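Local coordinates for protein acetylene hydratase (Pelobacter acetylenicus, PDB 2E7Z) that hydrates acetylene to acetaldehyde without net redox chemistry, using a tungsten bis(molybdopterin guanine dinucleotide) cofactor and a [4Fe-4S] cluster, at residues M44-D57 and D605-L618. Residues are numbered along the deposited sequence; the frame is centred on the assembly and turned at random.
With MGD (2-amino-5,6-dimercapto-7-methyl-3,7,8a,9-tetrahydro-8-oxa-1,3,9,10-tetraaza-anthracen-4-one guanosine dinucleotide), chain F; SF4 (iron/sulfur cluster), chain D.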
loop_
_atom_site.group_PDB
_atom_site.type_symbol
_atom_site.label_atom_id
_atom_site.label_comp_id
_atom_site.label_asym_id
_atom_site.label_seq_id
_atom_site.Cartn_x
_atom_site.Cartn_y
_atom_site.Cartn_z
ATOM N N MET A 44 -9.113 3.673 18.264
ATOM C CA MET A 44 -10.514 3.297 18.293
ATOM C C MET A 44 -10.817 2.112 17.375
ATOM O O MET A 44 -11.695 1.332 17.675
ATOM C CB MET A 44 -11.437 4.482 17.966
ATOM C CG MET A 44 -11.146 5.110 16.606
ATOM S SD MET A 44 -12.288 6.461 16.260
ATOM C CE MET A 44 -11.782 7.727 17.425
ATOM N N LYS A 45 -10.085 1.978 16.262
ATOM C CA LYS A 45 -10.364 0.875 15.332
ATOM C C LYS A 45 -10.080 -0.461 15.993
ATOM O O LYS A 45 -10.829 -1.421 15.806
ATOM C CB LYS A 45 -9.559 1.019 14.027
ATOM C CG LYS A 45 -9.928 2.313 13.289
ATOM C CD LYS A 45 -9.199 2.494 11.960
ATOM C CE LYS A 45 -7.692 2.607 12.108
ATOM N NZ LYS A 45 -7.280 3.779 12.937
ATOM N N SER A 46 -8.999 -0.496 16.773
ATOM C CA SER A 46 -8.635 -1.702 17.507
ATOM C C SER A 46 -9.491 -1.940 18.742
ATOM O O SER A 46 -9.942 -3.062 18.991
ATOM C CB SER A 46 -7.173 -1.642 17.902
ATOM O OG SER A 46 -6.716 -2.909 18.333
ATOM N N VAL A 47 -9.701 -0.882 19.525
ATOM C CA VAL A 47 -10.527 -0.983 20.730
ATOM C C VAL A 47 -11.884 -1.580 20.406
ATOM O O VAL A 47 -12.438 -2.372 21.173
ATOM C CB VAL A 47 -10.730 0.397 21.384
ATOM C CG1 VAL A 47 -11.853 0.350 22.448
ATOM C CG2 VAL A 47 -9.421 0.853 21.989
ATOM N N ASN A 48 -12.418 -1.193 19.251
ATOM C CA ASN A 48 -13.744 -1.613 18.844
ATOM C C ASN A 48 -13.733 -2.721 17.797
ATOM O O ASN A 48 -14.743 -2.978 17.162
ATOM C CB ASN A 48 -14.523 -0.409 18.335
ATOM C CG ASN A 48 -14.761 0.615 19.431
ATOM O OD1 ASN A 48 -15.522 0.365 20.371
ATOM N ND2 ASN A 48 -14.120 1.773 19.319
ATOM N N ALA A 49 -12.596 -3.398 17.639
ATOM C CA ALA A 49 -12.505 -4.443 16.632
ATOM C C ALA A 49 -13.494 -5.588 16.802
ATOM O O ALA A 49 -13.942 -6.190 15.820
ATOM C CB ALA A 49 -11.061 -4.971 16.538
ATOM N N ASP A 50 -13.848 -5.890 18.052
ATOM C CA ASP A 50 -14.788 -6.987 18.278
ATOM C C ASP A 50 -16.179 -6.658 17.753
ATOM O O ASP A 50 -16.920 -7.568 17.421
ATOM C CB ASP A 50 -14.828 -7.442 19.742
ATOM C CG ASP A 50 -15.269 -8.904 19.892
ATOM O OD1 ASP A 50 -14.843 -9.721 19.041
ATOM O OD2 ASP A 50 -16.057 -9.213 20.837
ATOM N N THR A 51 -16.499 -5.369 17.610
ATOM C CA THR A 51 -17.802 -4.995 17.016
ATOM C C THR A 51 -17.860 -5.357 15.526
ATOM O O THR A 51 -18.944 -5.517 14.953
ATOM C CB THR A 51 -18.147 -3.498 17.154
ATOM O OG1 THR A 51 -17.295 -2.740 16.289
ATOM C CG2 THR A 51 -17.996 -3.018 18.604
ATOM N N ILE A 52 -16.677 -5.479 14.918
ATOM C CA ILE A 52 -16.553 -5.951 13.541
ATOM C C ILE A 52 -16.499 -7.475 13.502
ATOM O O ILE A 52 -17.229 -8.106 12.724
ATOM C CB ILE A 52 -15.306 -5.363 12.891
ATOM C CG1 ILE A 52 -15.321 -3.821 12.970
ATOM C CG2 ILE A 52 -15.207 -5.821 11.417
ATOM C CD1 ILE A 52 -16.524 -3.119 12.320
ATOM N N ARG A 53 -15.647 -8.075 14.352
ATOM C CA ARG A 53 -15.598 -9.534 14.413
ATOM C C ARG A 53 -16.987 -10.163 14.655
ATOM O O ARG A 53 -17.298 -11.235 14.115
ATOM C CB ARG A 53 -14.608 -10.012 15.480
ATOM C CG ARG A 53 -14.400 -11.510 15.451
ATOM C CD ARG A 53 -13.778 -12.009 16.740
ATOM N NE ARG A 53 -14.768 -12.335 17.771
ATOM C CZ ARG A 53 -15.421 -13.494 17.838
ATOM N NH1 ARG A 53 -15.231 -14.444 16.925
ATOM N NH2 ARG A 53 -16.248 -13.712 18.861
ATOM N N THR A 54 -17.808 -9.510 15.488
ATOM C CA THR A 54 -19.124 -10.053 15.835
ATOM C C THR A 54 -20.275 -9.358 15.123
ATOM O O THR A 54 -21.432 -9.534 15.510
ATOM C CB THR A 54 -19.384 -10.042 17.375
ATOM O OG1 THR A 54 -19.425 -8.691 17.840
ATOM C CG2 THR A 54 -18.262 -10.776 18.084
ATOM N N HIS A 55 -19.980 -8.550 14.116
ATOM C CA HIS A 55 -21.017 -7.760 13.462
ATOM C C HIS A 55 -22.090 -8.661 12.884
ATOM O O HIS A 55 -21.773 -9.700 12.285
ATOM C CB HIS A 55 -20.419 -6.862 12.358
ATOM C CG HIS A 55 -21.329 -5.731 12.027
ATOM N ND1 HIS A 55 -22.397 -5.868 11.171
ATOM C CD2 HIS A 55 -21.376 -4.465 12.497
ATOM C CE1 HIS A 55 -23.073 -4.730 11.135
ATOM N NE2 HIS A 55 -22.458 -3.856 11.909
ATOM N N LYS A 56 -23.367 -8.291 13.055
ATOM C CA LYS A 56 -24.445 -9.138 12.529
ATOM C C LYS A 56 -24.385 -9.322 11.020
ATOM O O LYS A 56 -24.856 -10.332 10.512
ATOM C CB LYS A 56 -25.835 -8.617 12.933
ATOM C CG LYS A 56 -26.179 -7.254 12.369
ATOM C CD LYS A 56 -27.548 -6.759 12.834
ATOM C CE LYS A 56 -28.680 -7.694 12.414
ATOM N NZ LYS A 56 -28.938 -7.679 10.942
ATOM N N ASP A 57 -23.763 -8.372 10.307
ATOM C CA ASP A 57 -23.657 -8.475 8.834
ATOM C C ASP A 57 -22.408 -9.189 8.358
ATOM O O ASP A 57 -22.184 -9.289 7.141
ATOM C CB ASP A 57 -23.773 -7.098 8.177
ATOM C CG ASP A 57 -25.109 -6.431 8.483
ATOM O OD1 ASP A 57 -26.117 -7.166 8.530
ATOM O OD2 ASP A 57 -25.139 -5.195 8.672
ATOM N N ASP A 605 -9.822 8.646 11.361
ATOM C CA ASP A 605 -9.559 7.936 12.607
ATOM C C ASP A 605 -10.316 6.623 12.745
ATOM O O ASP A 605 -9.733 5.622 13.190
ATOM C CB ASP A 605 -9.920 8.837 13.787
ATOM C CG ASP A 605 -8.913 9.976 14.006
ATOM O OD1 ASP A 605 -7.895 10.091 13.285
ATOM O OD2 ASP A 605 -9.162 10.776 14.936
ATOM N N SER A 606 -11.590 6.622 12.341
ATOM C CA SER A 606 -12.516 5.530 12.656
ATOM C C SER A 606 -12.648 4.446 11.591
ATOM O O SER A 606 -13.341 3.448 11.817
ATOM C CB SER A 606 -13.914 6.084 12.965
ATOM O OG SER A 606 -14.352 6.965 11.930
ATOM N N ASN A 607 -11.998 4.623 10.439
ATOM C CA ASN A 607 -12.085 3.619 9.370
ATOM C C ASN A 607 -10.720 3.324 8.809
ATOM O O ASN A 607 -9.787 4.100 9.001
ATOM C CB ASN A 607 -13.096 4.030 8.280
ATOM C CG ASN A 607 -12.826 5.408 7.709
ATOM O OD1 ASN A 607 -11.798 5.628 7.066
ATOM N ND2 ASN A 607 -13.758 6.356 7.956
ATOM N N PHE A 608 -10.598 2.181 8.141
ATOM C CA PHE A 608 -9.338 1.842 7.494
ATOM C C PHE A 608 -9.672 1.553 6.046
ATOM O O PHE A 608 -10.357 0.586 5.771
ATOM C CB PHE A 608 -8.644 0.626 8.149
ATOM C CG PHE A 608 -7.470 0.108 7.360
ATOM C CD1 PHE A 608 -6.310 0.870 7.203
ATOM C CD2 PHE A 608 -7.537 -1.142 6.745
ATOM C CE1 PHE A 608 -5.218 0.386 6.459
ATOM C CE2 PHE A 608 -6.451 -1.628 5.993
ATOM C CZ PHE A 608 -5.304 -0.854 5.849
ATOM N N GLN A 609 -9.214 2.398 5.123
ATOM C CA GLN A 609 -9.532 2.195 3.710
ATOM C C GLN A 609 -11.037 2.078 3.556
ATOM O O GLN A 609 -11.721 2.958 4.052
ATOM C CB GLN A 609 -8.766 0.992 3.124
ATOM C CG GLN A 609 -7.255 1.083 3.377
ATOM C CD GLN A 609 -6.567 2.151 2.535
ATOM O OE1 GLN A 609 -7.075 2.583 1.507
ATOM N NE2 GLN A 609 -5.384 2.550 2.959
ATOM N N SER A 610 -11.576 1.027 2.936
ATOM C CA SER A 610 -13.028 0.892 2.823
ATOM C C SER A 610 -13.675 0.109 3.958
ATOM O O SER A 610 -14.831 -0.273 3.819
ATOM C CB SER A 610 -13.406 0.287 1.465
ATOM O OG SER A 610 -13.147 -1.117 1.418
ATOM N N CYS A 611 -12.919 -0.123 5.035
ATOM C CA CYS A 611 -13.347 -1.022 6.118
ATOM C C CYS A 611 -13.986 -0.269 7.267
ATOM O O CYS A 611 -13.615 0.865 7.586
ATOM C CB CYS A 611 -12.168 -1.789 6.703
ATOM S SG CYS A 611 -11.177 -2.698 5.462
ATOM N N TYR A 612 -14.891 -0.977 7.939
ATOM C CA TYR A 612 -15.547 -0.563 9.204
ATOM C C TYR A 612 -16.642 0.475 8.998
ATOM O O TYR A 612 -17.025 1.190 9.948
ATOM C CB TYR A 612 -14.560 -0.132 10.331
ATOM C CG TYR A 612 -13.294 -0.924 10.327
ATOM C CD1 TYR A 612 -13.316 -2.303 10.084
ATOM C CD2 TYR A 612 -12.067 -0.289 10.503
ATOM C CE1 TYR A 612 -12.116 -3.033 10.017
ATOM C CE2 TYR A 612 -10.884 -0.987 10.445
ATOM C CZ TYR A 612 -10.903 -2.359 10.176
ATOM O OH TYR A 612 -9.709 -3.047 10.070
ATOM N N HIS A 613 -17.188 0.549 7.783
ATOM C CA HIS A 613 -18.381 1.387 7.555
ATOM C C HIS A 613 -19.707 0.708 7.945
ATOM O O HIS A 613 -20.768 1.331 7.846
ATOM C CB HIS A 613 -18.423 1.877 6.096
ATOM C CG HIS A 613 -17.244 2.705 5.695
ATOM N ND1 HIS A 613 -16.814 3.789 6.438
ATOM C CD2 HIS A 613 -16.442 2.653 4.602
ATOM C CE1 HIS A 613 -15.766 4.334 5.841
ATOM N NE2 HIS A 613 -15.535 3.677 4.719
ATOM N N GLN A 614 -19.668 -0.568 8.335
ATOM C CA GLN A 614 -20.879 -1.263 8.804
ATOM C C GLN A 614 -21.494 -0.479 9.984
ATOM O O GLN A 614 -20.742 0.147 10.743
ATOM C CB GLN A 614 -20.524 -2.688 9.233
ATOM C CG GLN A 614 -20.410 -3.658 8.069
ATOM C CD GLN A 614 -19.097 -3.484 7.275
ATOM O OE1 GLN A 614 -18.066 -3.019 7.811
ATOM N NE2 GLN A 614 -19.131 -3.867 5.999
ATOM N N PRO A 615 -22.850 -0.477 10.124
ATOM C CA PRO A 615 -23.468 0.223 11.246
ATOM C C PRO A 615 -22.805 -0.149 12.568
ATOM O O PRO A 615 -22.660 -1.330 12.884
ATOM C CB PRO A 615 -24.925 -0.258 11.203
ATOM C CG PRO A 615 -25.195 -0.471 9.753
ATOM C CD PRO A 615 -23.868 -1.057 9.225
ATOM N N GLY A 616 -22.393 0.861 13.325
ATOM C CA GLY A 616 -21.790 0.631 14.627
ATOM C C GLY A 616 -21.051 1.841 15.118
ATOM O O GLY A 616 -21.073 2.912 14.477
ATOM N N ILE A 617 -20.372 1.668 16.249
ATOM C CA ILE A 617 -19.645 2.752 16.909
ATOM C C ILE A 617 -18.630 3.442 16.004
ATOM O O ILE A 617 -18.542 4.671 15.996
ATOM C CB ILE A 617 -19.019 2.283 18.273
ATOM C CG1 ILE A 617 -18.386 3.456 19.042
ATOM C CG2 ILE A 617 -18.061 1.101 18.079
ATOM C CD1 ILE A 617 -18.165 3.175 20.529
ATOM N N LEU A 618 -17.875 2.664 15.222
ATOM C CA LEU A 618 -16.884 3.281 14.362
ATOM C C LEU A 618 -17.526 4.123 13.247
ATOM O O LEU A 618 -17.098 5.270 13.002
ATOM C CB LEU A 618 -15.958 2.206 13.780
ATOM C CG LEU A 618 -15.069 1.519 14.826
ATOM C CD1 LEU A 618 -14.340 0.331 14.183
ATOM C CD2 LEU A 618 -14.049 2.487 15.411
HETATM P PB MGD F . -3.617 10.761 4.624
HETATM O O1B MGD F . -4.247 10.792 5.991
HETATM O O2B MGD F . -4.456 10.317 3.459
HETATM O O3B MGD F . -2.313 9.820 4.633
HETATM O O3A MGD F . -1.211 8.039 5.975
HETATM P PA MGD F . -1.189 9.625 5.762
HETATM O O1A MGD F . 0.103 9.972 5.067
HETATM O O2A MGD F . -1.502 10.275 7.097
HETATM O "O5'" MGD F . -3.041 12.231 4.302
HETATM C "C5'" MGD F . -2.210 12.809 5.291
HETATM C "C4'" MGD F . -1.700 14.152 4.801
HETATM O "O4'" MGD F . -1.097 14.002 3.510
HETATM C "C3'" MGD F . -2.839 15.157 4.652
HETATM O "O3'" MGD F . -2.700 16.168 5.652
HETATM C "C2'" MGD F . -2.670 15.728 3.262
HETATM O "O2'" MGD F . -2.776 17.149 3.194
HETATM C "C1'" MGD F . -1.258 15.273 2.911
HETATM N N9 MGD F . -0.983 15.271 1.461
HETATM C C8 MGD F . -1.828 14.977 0.455
HETATM N N7 MGD F . -1.225 15.074 -0.758
HETATM C C5 MGD F . 0.048 15.473 -0.515
HETATM C C6 MGD F . 1.248 15.780 -1.321
HETATM O O6 MGD F . 1.206 15.738 -2.570
HETATM N N1 MGD F . 2.370 16.126 -0.672
HETATM C C2 MGD F . 2.452 16.203 0.672
HETATM N N2 MGD F . 3.632 16.548 1.242
HETATM N N3 MGD F . 1.386 15.931 1.476
HETATM C C4 MGD F . 0.202 15.577 0.943
HETATM C C10 MGD F . -1.385 7.071 4.941
HETATM C C11 MGD F . -1.488 5.757 5.711
HETATM O O11 MGD F . -2.478 5.894 6.743
HETATM C C12 MGD F . -1.792 4.563 4.829
HETATM S S12 MGD F . -1.158 4.470 3.260
HETATM C C13 MGD F . -2.563 3.553 5.267
HETATM S S13 MGD F . -2.790 2.114 4.382
HETATM C C14 MGD F . -3.305 3.657 6.560
HETATM N N15 MGD F . -4.691 4.040 6.322
HETATM C C16 MGD F . -5.421 4.439 7.386
HETATM C C17 MGD F . -6.899 4.480 7.394
HETATM O O17 MGD F . -7.560 4.149 6.383
HETATM N N18 MGD F . -7.508 4.898 8.519
HETATM C C19 MGD F . -6.831 5.286 9.621
HETATM N N19 MGD F . -7.528 5.680 10.706
HETATM N N20 MGD F . -5.474 5.283 9.684
HETATM C C21 MGD F . -4.745 4.883 8.622
HETATM N N22 MGD F . -3.403 4.889 8.678
HETATM C C23 MGD F . -2.621 4.681 7.477
HETATM FE FE1 SF4 D . -4.904 1.248 15.498
HETATM FE FE2 SF4 D . -4.523 -1.393 15.161
HETATM FE FE3 SF4 D . -2.407 0.243 15.582
HETATM FE FE4 SF4 D . -3.712 0.305 13.242
HETATM S S1 SF4 D . -2.535 -1.457 14.017
HETATM S S2 SF4 D . -3.020 2.145 14.482
HETATM S S3 SF4 D . -5.892 -0.114 13.896
HETATM S S4 SF4 D . -4.119 -0.166 17.079
HETATM O O HOH W 1 -18.344 -0.395 14.824
#
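Met44, its unbranched thioether slim enough to lie along the backbone of Asp605 and Ser606, sets SD 3.7 Å from Ser606 CB, while its carbonyl O meets Leu618 CD2. Lys45, long enough to reach both cluster and pterin, runs past the 605-608 backbone; bends at chi3 and chi4 (-63° and -61°) curl NZ back to donate to Asp605 O at 3.1 Å. NZ also lies 2.9 Å from pterin N19, and CE 3.7 Å from cluster atom S3. Asn48 turns its amide NH2 back to Met44 O, which also accepts from Asn48 N on the opposite face, leaving OD1 beside Ile617 CG2. Thr51 OG1 takes a hydrogen bond from a water that accepts from Leu618 N. Ile52 crosses Tyr612 at about a right angle, its branched apolar chain packing CG1 3.8 Å from Tyr612 CD1; the phenol OH bonds to Ser8 O. His55 uses both nitrogens: ND1 accepts from Asp57 N, and NE2 donates in the ring plane to a lone pair of Pro615 O (2.7 Å), while Gln614 CB makes a CH-pi contact over one face. Replacing the imidazole with an alanine side chain is likely to leave Pro615 O without its donor and Asp57 N without its acceptor. Asn607 O and Gln609 N hydrogen-bond pterin N18 and O17; beside them Lys45, steered by a backbone carbonyl, probably places positive charge between cluster and pterin.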